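Local coordinates for protein pyridoxal 5'-phosphate synthase subunit PdxT (Thermus thermophilus, PDB 2YWD) that probably hydrolyses glutamine to glutamate and ammonia, the ammonia being channelled to the partner subunit PdxS for the synthesis of pyridoxal 5'-phosphate, at residues 76-81 and 165-170; 85-90 and 98-103; 92-97 and 107-112; 138-143 and 155-160. All blocks are in the same frame, centred on the assembly; numbering follows the deposited sequence.

Contact 1 of 4, residues 76-81 and 165-170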
# COMPACT_ATOMS: atom_id res chain seq x y z
N ALA A 76 -3.24 -8.89 6.67
CA ALA A 76 -2.07 -8.06 6.40
C ALA A 76 -2.42 -7.13 5.24
O ALA A 76 -3.16 -7.51 4.34
CB ALA A 76 -0.88 -8.92 6.02
N LEU A 77 -1.88 -5.92 5.28
CA LEU A 77 -2.14 -4.91 4.26
C LEU A 77 -0.87 -4.37 3.63
O LEU A 77 0.13 -4.17 4.31
CB LEU A 77 -2.90 -3.73 4.87
CG LEU A 77 -4.22 -4.01 5.58
CD1 LEU A 77 -4.75 -2.72 6.19
CD2 LEU A 77 -5.22 -4.60 4.59
N PHE A 78 -0.93 -4.12 2.33
CA PHE A 78 0.18 -3.55 1.58
C PHE A 78 -0.44 -2.47 0.70
O PHE A 78 -1.21 -2.77 -0.21
CB PHE A 78 0.86 -4.62 0.70
CG PHE A 78 2.08 -4.12 -0.05
CD1 PHE A 78 2.68 -2.91 0.27
CD2 PHE A 78 2.64 -4.88 -1.08
CE1 PHE A 78 3.82 -2.47 -0.41
CE2 PHE A 78 3.77 -4.46 -1.76
CZ PHE A 78 4.37 -3.24 -1.43
N GLY A 79 -0.13 -1.21 1.01
CA GLY A 79 -0.67 -0.11 0.23
C GLY A 79 0.43 0.53 -0.58
O GLY A 79 1.51 0.82 -0.06
N THR A 80 0.16 0.75 -1.87
CA THR A 80 1.13 1.36 -2.76
C THR A 80 0.55 2.64 -3.35
O THR A 80 -0.52 2.61 -3.96
CB THR A 80 1.50 0.41 -3.93
OG1 THR A 80 0.32 0.09 -4.69
CG2 THR A 80 2.09 -0.88 -3.38
N CYS A 81 1.26 3.75 -3.17
CA CYS A 81 0.80 5.04 -3.70
C CYS A 81 -0.55 5.38 -3.05
O CYS A 81 -0.60 5.69 -1.86
CB CYS A 81 0.69 4.96 -5.23
SG CYS A 81 0.14 6.47 -6.09
N LYS A 165 1.78 -5.81 10.58
CA LYS A 165 1.41 -6.46 9.33
C LYS A 165 0.90 -5.48 8.28
O LYS A 165 0.22 -5.87 7.33
CB LYS A 165 0.38 -7.56 9.59
CG LYS A 165 0.99 -8.79 10.24
CD LYS A 165 -0.05 -9.87 10.49
CE LYS A 165 0.61 -11.19 10.88
NZ LYS A 165 1.51 -11.05 12.06
N VAL A 166 1.23 -4.21 8.46
CA VAL A 166 0.84 -3.15 7.53
C VAL A 166 2.10 -2.64 6.84
O VAL A 166 3.03 -2.18 7.50
CB VAL A 166 0.16 -1.97 8.26
CG1 VAL A 166 -0.19 -0.87 7.26
CG2 VAL A 166 -1.10 -2.45 8.95
N LEU A 167 2.11 -2.72 5.52
CA LEU A 167 3.25 -2.29 4.72
C LEU A 167 2.78 -1.20 3.77
O LEU A 167 1.68 -1.28 3.22
CB LEU A 167 3.78 -3.48 3.92
CG LEU A 167 5.06 -3.29 3.10
CD1 LEU A 167 6.23 -3.02 4.04
CD2 LEU A 167 5.31 -4.55 2.28
N ALA A 168 3.62 -0.18 3.56
CA ALA A 168 3.24 0.91 2.66
C ALA A 168 4.43 1.48 1.89
O ALA A 168 5.51 1.64 2.44
CB ALA A 168 2.56 2.02 3.45
N SER A 169 4.21 1.77 0.61
CA SER A 169 5.27 2.34 -0.23
C SER A 169 4.74 3.53 -1.02
O SER A 169 3.56 3.59 -1.36
CB SER A 169 5.80 1.28 -1.21
OG SER A 169 4.80 0.88 -2.13
N SER A 170 5.62 4.49 -1.30
CA SER A 170 5.20 5.65 -2.08
C SER A 170 5.48 5.37 -3.55
O SER A 170 5.07 6.14 -4.43
CB SER A 170 5.93 6.91 -1.62
OG SER A 170 7.33 6.69 -1.54
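Phe78 and Leu167 sit side by side on neighbouring parallel strands, pointing the same way, and the leucine lays one methyl on the phenylalanine ring. Leu167 CD2 stands 3.8 Å from the ring centroid of Phe78, over the face, a CH-pi contact. In both residues CG is anti to the backbone N (chi1 -177° for Phe78, -175° for Leu167), which sets the two CG atoms alike, on residues that leave the same surface of the sheet. Against the opposite face of the ring, toward its rim, lies CG2 of Thr80, two residues along the same strand, while the carbonyl O of Leu167 lies in the ring plane at the edge, 3.5 Å from Phe78 CD1. Thr80 CG2 also meets Ser169 OG at 3.5 Å; the two hydroxyls bond elsewhere, that of Thr80 to His17 and that of Ser169 to the carbonyl of Phe171. On the other surface of the sheet Leu77, Val166 and Ala168 pack against Leu87 of helix 82-87, whereas helix 180-189 covers the side of Phe78 and Leu167. Five backbone bonds join the strands, from Leu77 N to Lys165 O through to Cys81 N, which reaches Ser169 O at 2.9 Å. That last bond holds the main chain where Cys81, with a positive phi of 61°, leaves the strand. Strand, strained turn and helix are consistent with the nucleophile elbow of class I glutamine amidotransferases, Cys81 being the predicted nucleophile.

Contact 2 of 4, residues 85-90 and 98-103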
# COMPACT_ATOMS: atom_id res chain seq x y z
N ILE A 85 -1.57 6.16 0.98
CA ILE A 85 -2.33 7.32 1.44
C ILE A 85 -3.56 6.84 2.23
O ILE A 85 -3.87 7.37 3.30
CB ILE A 85 -2.79 8.17 0.23
CG1 ILE A 85 -1.56 8.79 -0.45
CG2 ILE A 85 -3.75 9.26 0.69
CD1 ILE A 85 -1.85 9.35 -1.84
N TRP A 86 -4.24 5.83 1.69
CA TRP A 86 -5.44 5.27 2.33
C TRP A 86 -5.13 4.73 3.73
O TRP A 86 -5.96 4.83 4.63
CB TRP A 86 -5.99 4.13 1.46
CG TRP A 86 -7.31 3.60 1.92
CD1 TRP A 86 -8.51 4.26 1.89
CD2 TRP A 86 -7.58 2.30 2.44
NE1 TRP A 86 -9.51 3.44 2.37
CE2 TRP A 86 -8.97 2.23 2.71
CE3 TRP A 86 -6.79 1.17 2.71
CZ2 TRP A 86 -9.58 1.08 3.23
CZ3 TRP A 86 -7.40 0.03 3.24
CH2 TRP A 86 -8.78 -0.00 3.49
N LEU A 87 -3.94 4.17 3.90
CA LEU A 87 -3.54 3.61 5.19
C LEU A 87 -3.17 4.66 6.24
O LEU A 87 -3.32 4.42 7.44
CB LEU A 87 -2.34 2.66 4.99
CG LEU A 87 -2.56 1.38 4.19
CD1 LEU A 87 -1.21 0.74 3.86
CD2 LEU A 87 -3.42 0.42 4.99
N ALA A 88 -2.68 5.81 5.80
CA ALA A 88 -2.24 6.88 6.70
C ALA A 88 -3.28 7.44 7.65
O ALA A 88 -4.41 7.75 7.27
CB ALA A 88 -1.63 8.01 5.88
N LYS A 89 -2.89 7.59 8.91
CA LYS A 89 -3.78 8.14 9.93
C LYS A 89 -4.06 9.60 9.62
O LYS A 89 -5.16 10.10 9.87
CB LYS A 89 -3.14 8.01 11.31
CG LYS A 89 -4.01 8.57 12.43
CD LYS A 89 -3.57 8.06 13.79
CE LYS A 89 -3.78 6.56 13.91
NZ LYS A 89 -5.22 6.18 13.79
N GLU A 90 -3.07 10.29 9.06
CA GLU A 90 -3.23 11.70 8.71
C GLU A 90 -2.75 12.00 7.30
O GLU A 90 -1.65 11.59 6.90
CB GLU A 90 -2.44 12.60 9.68
CG GLU A 90 -2.88 12.55 11.14
CD GLU A 90 -4.32 12.99 11.36
OE1 GLU A 90 -4.82 13.80 10.55
OE2 GLU A 90 -4.94 12.53 12.34
N PRO A 98 -11.68 10.39 3.27
CA PRO A 98 -12.03 9.02 3.66
C PRO A 98 -10.80 8.12 3.56
O PRO A 98 -10.13 8.10 2.53
CB PRO A 98 -13.10 8.63 2.64
CG PRO A 98 -13.76 9.95 2.33
CD PRO A 98 -12.58 10.89 2.21
N ARG A 99 -10.50 7.39 4.63
CA ARG A 99 -9.34 6.51 4.65
C ARG A 99 -9.40 5.54 5.82
O ARG A 99 -10.21 5.72 6.73
CB ARG A 99 -8.07 7.35 4.77
CG ARG A 99 -8.01 8.18 6.04
CD ARG A 99 -6.78 9.08 6.04
NE ARG A 99 -6.65 9.86 7.27
CZ ARG A 99 -7.37 10.94 7.55
NH1 ARG A 99 -8.27 11.39 6.69
NH2 ARG A 99 -7.16 11.59 8.69
N LEU A 100 -8.55 4.52 5.79
CA LEU A 100 -8.50 3.53 6.86
C LEU A 100 -7.82 4.16 8.08
O LEU A 100 -8.34 4.09 9.19
CB LEU A 100 -7.72 2.28 6.42
CG LEU A 100 -7.54 1.21 7.50
CD1 LEU A 100 -8.90 0.74 8.00
CD2 LEU A 100 -6.74 0.04 6.93
N GLY A 101 -6.65 4.76 7.85
CA GLY A 101 -5.93 5.44 8.91
C GLY A 101 -5.31 4.61 10.02
O GLY A 101 -5.18 5.10 11.14
N VAL A 102 -4.91 3.38 9.73
CA VAL A 102 -4.31 2.52 10.75
C VAL A 102 -2.81 2.76 10.90
O VAL A 102 -2.24 2.58 11.97
CB VAL A 102 -4.56 1.02 10.44
CG1 VAL A 102 -3.89 0.64 9.13
CG2 VAL A 102 -4.05 0.16 11.58
N LEU A 103 -2.16 3.18 9.81
CA LEU A 103 -0.72 3.44 9.83
C LEU A 103 -0.40 4.77 10.52
O LEU A 103 -0.91 5.82 10.12
CB LEU A 103 -0.18 3.45 8.40
CG LEU A 103 1.31 3.76 8.22
CD1 LEU A 103 2.14 2.64 8.84
CD2 LEU A 103 1.62 3.91 6.74
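Trp86 and Leu100 make the main apolar contact between the end of helix 82-87 and the loop 98-103. Leu100 CB stands 3.7 Å from the centroid of the six-membered ring of Trp86, almost on the ring normal, and Leu100 CD2 reaches on to CZ3 of Trp86. Leu100 CD2 also touches Leu87 CD2 at 3.9 Å, the two leucines lying side by side. Backbone hydrogen bonds form a second group. Trp86 O is gripped by two donors, Leu100 N at 2.9 Å and the more distant Gly101 N; Leu87 O receives Leu103 N, and Lys89 N returns a bond to Leu103 O. Carbonyls at the helix end are thereby satisfied by the loop. The backbone of Gly101, at positive phi, comes close enough for its CA to make CH...O contacts with both Leu87 O and Ala88 O. Charged side chains supply the third group. Lys89, bent at chi3 and chi4 (-65° and -63°), curls back so that NZ meets Gly101 O at 2.9 Å, nearly in line with the C=O bond. Arg99 runs extended from CG to NE, and its NH2 donates to Lys89 O at 2.8 Å, with the oxygen in the guanidinium plane; NE adds a weak bond to the same oxygen. Glu90 OE1 is a long salt-bridge partner at 3.7 Å from Arg99 NH2, while Arg99 NH1 bonds to Pro95 O and Gln97 O. Around this junction, Trp86 leans on Ala57 of helix 50-59, Leu87 and Leu103 pack on strand 166-169, and Glu90 pairs through its backbone with strand 103-108.

Contact 3 of 4, residues 92-97 and 107-112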
# COMPACT_ATOMS: atom_id res chain seq x y z
N VAL A 92 -1.90 15.13 5.08
CA VAL A 92 -1.64 16.57 5.16
C VAL A 92 -2.52 17.40 4.23
O VAL A 92 -2.53 17.19 3.02
CB VAL A 92 -0.16 16.87 4.83
CG1 VAL A 92 0.12 18.36 5.01
CG2 VAL A 92 0.75 16.04 5.71
N GLY A 93 -3.27 18.33 4.82
CA GLY A 93 -4.14 19.19 4.03
C GLY A 93 -5.53 18.65 3.73
O GLY A 93 -6.38 19.39 3.23
N TYR A 94 -5.76 17.38 4.03
CA TYR A 94 -7.06 16.73 3.78
C TYR A 94 -7.45 15.90 5.00
O TYR A 94 -7.60 14.67 4.91
CB TYR A 94 -6.96 15.83 2.55
CG TYR A 94 -6.61 16.58 1.29
CD1 TYR A 94 -7.59 17.23 0.54
CD2 TYR A 94 -5.28 16.67 0.86
CE1 TYR A 94 -7.26 17.96 -0.60
CE2 TYR A 94 -4.94 17.40 -0.27
CZ TYR A 94 -5.93 18.04 -1.00
OH TYR A 94 -5.60 18.75 -2.13
N PRO A 95 -7.63 16.55 6.15
CA PRO A 95 -8.00 15.85 7.39
C PRO A 95 -9.26 14.99 7.31
O PRO A 95 -9.37 13.99 8.02
CB PRO A 95 -8.13 16.98 8.40
CG PRO A 95 -8.55 18.14 7.56
CD PRO A 95 -7.65 18.01 6.36
N GLU A 96 -10.20 15.37 6.46
CA GLU A 96 -11.44 14.62 6.36
C GLU A 96 -11.52 13.64 5.19
O GLU A 96 -12.59 13.07 4.93
CB GLU A 96 -12.64 15.58 6.31
CG GLU A 96 -12.80 16.42 7.57
CD GLU A 96 -12.72 15.58 8.84
OE1 GLU A 96 -13.49 14.60 8.96
OE2 GLU A 96 -11.88 15.90 9.71
N GLN A 97 -10.41 13.42 4.50
CA GLN A 97 -10.42 12.49 3.38
C GLN A 97 -10.69 11.07 3.87
O GLN A 97 -10.02 10.57 4.78
CB GLN A 97 -9.08 12.51 2.63
CG GLN A 97 -9.07 11.61 1.39
CD GLN A 97 -7.85 11.81 0.52
OE1 GLN A 97 -7.47 12.95 0.22
NE2 GLN A 97 -7.23 10.72 0.10
N VAL A 107 1.02 11.68 5.78
CA VAL A 107 1.38 11.61 4.37
C VAL A 107 0.83 12.79 3.59
O VAL A 107 -0.33 13.16 3.75
CB VAL A 107 0.85 10.32 3.72
CG1 VAL A 107 1.14 10.33 2.22
CG2 VAL A 107 1.49 9.10 4.37
N GLU A 108 1.67 13.37 2.74
CA GLU A 108 1.23 14.49 1.91
C GLU A 108 1.18 13.99 0.47
O GLU A 108 2.16 13.46 -0.05
CB GLU A 108 2.19 15.67 2.02
CG GLU A 108 1.60 16.96 1.45
CD GLU A 108 2.57 18.12 1.46
OE1 GLU A 108 3.60 18.05 2.18
OE2 GLU A 108 2.30 19.11 0.74
N ARG A 109 0.02 14.16 -0.15
CA ARG A 109 -0.18 13.71 -1.53
C ARG A 109 0.69 14.47 -2.53
O ARG A 109 0.93 15.67 -2.37
CB ARG A 109 -1.66 13.87 -1.90
CG ARG A 109 -2.58 12.86 -1.22
CD ARG A 109 -4.04 13.32 -1.24
NE ARG A 109 -4.39 13.92 -2.53
CZ ARG A 109 -5.52 14.56 -2.77
NH1 ARG A 109 -6.45 14.68 -1.83
NH2 ARG A 109 -5.72 15.10 -3.97
N ASN A 110 1.17 13.75 -3.55
CA ASN A 110 1.99 14.31 -4.64
C ASN A 110 2.81 15.52 -4.19
O ASN A 110 2.62 16.64 -4.69
CB ASN A 110 1.04 14.68 -5.79
CG ASN A 110 1.77 15.13 -7.04
OD1 ASN A 110 2.93 14.79 -7.25
ND2 ASN A 110 1.08 15.88 -7.89
N ALA A 111 3.74 15.29 -3.27
CA ALA A 111 4.53 16.36 -2.70
C ALA A 111 6.04 16.37 -2.94
O ALA A 111 6.76 17.07 -2.22
CB ALA A 111 4.26 16.41 -1.19
N PHE A 112 6.52 15.63 -3.93
CA PHE A 112 7.97 15.60 -4.19
C PHE A 112 8.57 16.88 -4.75
O PHE A 112 9.79 17.07 -4.68
CB PHE A 112 8.33 14.43 -5.10
CG PHE A 112 8.81 13.23 -4.36
CD1 PHE A 112 7.92 12.22 -3.99
CD2 PHE A 112 10.15 13.12 -4.00
CE1 PHE A 112 8.36 11.11 -3.27
CE2 PHE A 112 10.60 12.01 -3.28
CZ PHE A 112 9.71 11.01 -2.92
O HOH W 1 -1.89 15.85 0.84
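The ring of Tyr94 carries the guanidinium of Arg109 on one face, the planes 23° apart and the centres 4.1 Å from each other. NH1 of Arg109 stands over the middle of the ring, 3.3 Å above its plane, whereas the tyrosine meets the guanidinium face through CE2, toward the rim. This is a stacked cation-pi contact between side chains that cross at about a right angle. At the edge of the guanidinium NH1 also donates to Gln97 OE1, 2.9 Å away; the amide and guanidinium meet tip to tip with their planes 59° apart. Arg109 bends at chi3 (41°), which turns NE out of the line of the chain. The other end of the Gln97 amide, NE2, bonds to Ser50 OG. Ser50 and Arg109 are both predicted to bind L-glutamine, and Gln97 links them as a probable second-shell residue of the class I amidotransferase glutamine site. The type I turn from Tyr94 to Gln97 brings ring and amide to the same arginine. Further back, Val92 N donates to Val107 O at 2.8 Å, coming from above the carbonyl plane. One water bridges the main chains, donating to Val92 O and accepting from Arg109 N at 2.7 Å, and it lies at the edge of the Tyr94 ring, in its plane. Val92 CB rests on Glu108 CG at 3.8 Å, while the carboxylate of Glu108 forms a salt bridge with Arg142.

Contact 4 of 4, residues 138-143 and 155-160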
# COMPACT_ATOMS: atom_id res chain seq x y z
N ALA A 138 4.24 10.73 -6.78
CA ALA A 138 4.44 10.13 -5.47
C ALA A 138 4.13 10.95 -4.23
O ALA A 138 4.45 12.14 -4.15
CB ALA A 138 5.86 9.59 -5.38
N PRO A 139 3.48 10.33 -3.23
CA PRO A 139 3.16 11.02 -1.99
C PRO A 139 4.43 11.01 -1.14
O PRO A 139 5.37 10.26 -1.43
CB PRO A 139 2.05 10.16 -1.39
CG PRO A 139 2.48 8.78 -1.80
CD PRO A 139 2.87 8.99 -3.26
N VAL A 140 4.45 11.82 -0.10
CA VAL A 140 5.61 11.89 0.77
C VAL A 140 5.24 11.55 2.21
O VAL A 140 4.22 12.01 2.72
CB VAL A 140 6.24 13.30 0.72
CG1 VAL A 140 7.36 13.44 1.76
CG2 VAL A 140 6.78 13.57 -0.69
N PHE A 141 6.05 10.72 2.84
CA PHE A 141 5.83 10.35 4.23
C PHE A 141 6.47 11.48 5.04
O PHE A 141 7.69 11.53 5.18
CB PHE A 141 6.54 9.03 4.55
CG PHE A 141 5.86 7.82 3.98
CD1 PHE A 141 4.67 7.35 4.52
CD2 PHE A 141 6.42 7.13 2.90
CE1 PHE A 141 4.04 6.21 4.01
CE2 PHE A 141 5.80 5.99 2.38
CZ PHE A 141 4.61 5.53 2.94
N ARG A 142 5.65 12.40 5.55
CA ARG A 142 6.17 13.54 6.31
C ARG A 142 6.62 13.21 7.73
O ARG A 142 7.69 13.64 8.16
CB ARG A 142 5.13 14.66 6.33
CG ARG A 142 4.88 15.31 4.97
CD ARG A 142 6.15 15.98 4.42
NE ARG A 142 5.86 16.81 3.26
CZ ARG A 142 6.77 17.51 2.58
NH1 ARG A 142 8.05 17.47 2.96
NH2 ARG A 142 6.41 18.24 1.54
N ARG A 143 5.80 12.46 8.46
CA ARG A 143 6.15 12.07 9.83
C ARG A 143 5.74 10.64 10.07
O ARG A 143 4.76 10.16 9.49
CB ARG A 143 5.47 12.97 10.86
CG ARG A 143 5.72 14.45 10.67
CD ARG A 143 5.50 15.22 11.96
NE ARG A 143 4.22 14.92 12.59
CZ ARG A 143 3.81 15.44 13.74
NH1 ARG A 143 4.59 16.30 14.39
NH2 ARG A 143 2.63 15.11 14.25
N GLY A 155 17.51 8.64 -0.44
CA GLY A 155 18.36 9.60 0.24
C GLY A 155 18.10 9.30 1.71
O GLY A 155 18.42 8.22 2.19
N ASP A 156 17.48 10.24 2.42
CA ASP A 156 17.16 10.03 3.82
C ASP A 156 15.64 9.97 3.99
O ASP A 156 15.14 9.72 5.08
CB ASP A 156 17.74 11.16 4.68
CG ASP A 156 19.25 11.26 4.56
OD1 ASP A 156 19.93 10.24 4.75
OD2 ASP A 156 19.74 12.37 4.26
N LEU A 157 14.91 10.19 2.90
CA LEU A 157 13.45 10.18 2.94
C LEU A 157 12.85 8.78 2.90
O LEU A 157 13.09 8.02 1.97
CB LEU A 157 12.89 11.01 1.77
CG LEU A 157 11.37 11.12 1.67
CD1 LEU A 157 10.80 11.87 2.89
CD2 LEU A 157 11.00 11.84 0.38
N PRO A 158 12.04 8.43 3.91
CA PRO A 158 11.40 7.12 3.98
C PRO A 158 10.45 6.94 2.79
O PRO A 158 9.65 7.83 2.51
CB PRO A 158 10.63 7.17 5.30
CG PRO A 158 11.45 8.10 6.13
CD PRO A 158 11.77 9.20 5.14
N VAL A 159 10.54 5.80 2.11
CA VAL A 159 9.66 5.51 0.97
C VAL A 159 8.98 4.15 1.10
O VAL A 159 8.06 3.84 0.35
CB VAL A 159 10.42 5.59 -0.37
CG1 VAL A 159 10.89 7.02 -0.61
CG2 VAL A 159 11.59 4.62 -0.39
N LEU A 160 9.46 3.33 2.03
CA LEU A 160 8.87 2.02 2.30
C LEU A 160 8.87 1.88 3.82
O LEU A 160 9.92 1.90 4.44
CB LEU A 160 9.69 0.88 1.68
CG LEU A 160 9.11 -0.53 1.96
CD1 LEU A 160 7.73 -0.64 1.32
CD2 LEU A 160 10.04 -1.61 1.41
O HOH W 2 8.40 9.91 1.52
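Phe141 faces Pro158 where strands 140-143 and 157-159 cross at 124° with their axes 6.8 Å apart, and no direct hydrogen bond joins the two backbones. A water takes the place of one: it accepts from Phe141 N at 2.8 Å and donates to Pro158 O at 2.6 Å, so that two main-chain groups facing each other across the crossing both find a partner. The Phe141 ring then meets the second strand edge-on. Its CD2 comes within 3.3 Å of Pro158 O, and CE2 lies 3.7 Å from Val159 O; both carbonyl oxygens are near the ring plane, against the slightly positive rim of C-H bonds. CG of Phe141 is anti to the carbonyl carbon (chi1 -74°), beside the backbone N. Beside this, Val140 and Leu157 cross at about a right angle, touching by one methyl each, Val140 CG1 to Leu157 CD1 at 3.9 Å. The same Leu157 methyl rests equally near Phe141 O. Phe112 packs on both Val140 and Leu157, while Phe141 continues inward to Val107 and to Ala168 of strand 166-169. Each strand has its own partners: 140-144 pairs with 103-108, and Arg142 and Arg143 form a classic beta bulge opposite Trp106; 157-163 has a second such bulge, where Val159 and Leu160 face Ala152. The arrangement is a packing of two separate beta sheets, the small three-stranded one against strands 157-163 and 166-169 of the central mixed sheet, within the alpha/beta fold of a class I glutamine amidotransferase.

Contact 1 lies close to the centre of the chain, in the middle of the seven-stranded mixed sheet, and the other three are nested in the loop that it closes. Contacts 2 and 3 alternate along the sequence, with centres 11 Å apart; contact 4 follows both. Helix 82-87 runs on from strand 76-80 of contact 1 and carries contact 2 about 11 Å away. The small sheet, with neighbouring strands 103-108 and 140-144, joins contacts 3 and 4, while strand 157-163 brings contact 4 back beside strand 166-169. The central sheet thus presents the predicted nucleophile, and the chain between its two strands carries the predicted glutamine-binding Arg109; the centres of contacts 1 and 3 lie about 17 Å apart.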